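Local structure of host-nuclease inhibitor protein Gam, putative (Desulfovibrio vulgaris, 2P2U) at the interface of chains A and B. The protein probably binds double-stranded DNA as a two-fold symmetric dimer, like the bacteriophage Mu Gam proteins it resembles. Numbering follows the deposited sequence. Chains: chain A/B, Host-nuclease inhibitor protein Gam, putative.

The interface of chains A and B. Residues chain A 65, 68-69, 72, 93-94; chain B 157-159.
Towards the end of its long helix 15-74, together with the short loop between strands 91-92 and 95-103, chain A receives the end of strand 149-157 of chain B and the two residues that follow it. B:Phe157 is the central plug, inserted between the helix and the A:Ile93–A:Gly94 loop. Its CG lies anti to the backbone N (chi1 -175°), which carries the ring away from its own strand and towards the helix. There the CG1 methyl of A:Val68 meets the rim of the ring in its plane, 3.5 Å from CZ of B:Phe157, the two side chains crossing at about a right angle. A:Ala69 lies against the CD2–CE2 side of the same ring, and the methyl CB of A:Ala72 sits over one face, offset towards the rim, 3.8 Å from CE1 of B:Phe157. From the loop, the branched CB of A:Ile93 meets that same CE1 corner near the rim at 3.7 Å, so the aromatic ring is held between helix and loop by small or branched aliphatic groups. A neighbouring apolar contact is made by B:Ile159, whose terminal methyl CD1 rests on the aliphatic stem of A:Glu65, 3.7 Å from its CG. The extended glutamate chain thus lends its methylene groups to the contact. CG2 of A:Ile93 also touches CG1 of B:Ile159, at 4.0 Å, linking the two apolar clusters. On the other side of the strand end, B:Tyr158 turns its ring towards A:Gly94, whose N lies above one face near the rim. The twofold relation of the chains repeats this patch with their roles exchanged, at the other end of the paired helices. A backbone hydrogen bond ties the A:Gly94 loop to the residue just past the strand: B:Tyr158 N donates nearly straight (164° at H) to the carbonyl O of A:Gly94 at 2.6 Å, the donor tilted 35° from the carbonyl plane.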
# COMPACT_ATOMS: atom_id res chain seq x y z
N GLU A 65 7.81 -26.11 -16.49
CA GLU A 65 8.27 -24.83 -17.02
C GLU A 65 9.77 -24.84 -17.32
O GLU A 65 10.17 -24.54 -18.43
CB GLU A 65 7.97 -23.70 -16.05
CG GLU A 65 8.30 -22.32 -16.63
CD GLU A 65 7.84 -21.17 -15.73
OE1 GLU A 65 6.75 -21.31 -15.08
OE2 GLU A 65 8.59 -20.15 -15.70
N VAL A 68 10.71 -27.61 -20.22
CA VAL A 68 10.49 -27.17 -21.59
C VAL A 68 11.61 -26.19 -21.96
O VAL A 68 11.97 -26.04 -23.13
CB VAL A 68 9.08 -26.50 -21.77
CG1 VAL A 68 8.88 -25.92 -23.16
CG2 VAL A 68 8.02 -27.49 -21.51
N ALA A 69 12.15 -25.55 -20.92
CA ALA A 69 13.09 -24.43 -21.11
C ALA A 69 14.42 -24.89 -21.63
O ALA A 69 14.77 -24.55 -22.77
CB ALA A 69 13.25 -23.59 -19.82
N ALA A 72 13.95 -26.16 -25.04
CA ALA A 72 13.86 -25.11 -26.07
C ALA A 72 15.18 -24.38 -26.33
O ALA A 72 15.43 -24.00 -27.47
CB ALA A 72 12.77 -24.11 -25.78
N ILE A 93 5.29 -21.49 -27.17
CA ILE A 93 6.56 -21.27 -26.51
C ILE A 93 7.43 -20.46 -27.42
O ILE A 93 6.97 -20.01 -28.47
CB ILE A 93 7.28 -22.53 -26.13
CG1 ILE A 93 7.62 -23.33 -27.39
CG2 ILE A 93 6.49 -23.30 -25.16
CD1 ILE A 93 8.77 -24.31 -27.19
N GLY A 94 8.69 -20.27 -27.00
CA GLY A 94 9.61 -19.35 -27.69
C GLY A 94 10.48 -18.35 -26.89
O GLY A 94 10.66 -18.45 -25.65
N PHE B 157 13.05 -16.82 -22.57
CA PHE B 157 12.12 -17.93 -22.87
C PHE B 157 10.72 -17.65 -22.39
O PHE B 157 10.53 -17.31 -21.23
CB PHE B 157 12.56 -19.25 -22.23
CG PHE B 157 11.68 -20.45 -22.61
CD1 PHE B 157 11.10 -20.57 -23.89
CD2 PHE B 157 11.48 -21.49 -21.71
CE1 PHE B 157 10.31 -21.68 -24.25
CE2 PHE B 157 10.70 -22.59 -22.08
CZ PHE B 157 10.13 -22.68 -23.36
N TYR B 158 9.74 -17.83 -23.26
CA TYR B 158 8.39 -17.70 -22.78
C TYR B 158 7.48 -18.85 -23.20
O TYR B 158 7.38 -19.18 -24.41
CB TYR B 158 7.82 -16.37 -23.21
CG TYR B 158 7.40 -16.30 -24.65
CD1 TYR B 158 6.06 -16.44 -25.00
CD2 TYR B 158 8.34 -16.10 -25.65
CE1 TYR B 158 5.63 -16.35 -26.32
CE2 TYR B 158 7.94 -16.01 -26.98
CZ TYR B 158 6.56 -16.14 -27.32
OH TYR B 158 6.11 -16.05 -28.63
N ILE B 159 6.84 -19.46 -22.20
CA ILE B 159 5.71 -20.38 -22.38
C ILE B 159 4.52 -19.52 -22.14
O ILE B 159 4.41 -18.91 -21.07
CB ILE B 159 5.62 -21.41 -21.27
CG1 ILE B 159 6.81 -22.39 -21.31
CG2 ILE B 159 4.27 -22.08 -21.35
CD1 ILE B 159 7.08 -23.09 -20.00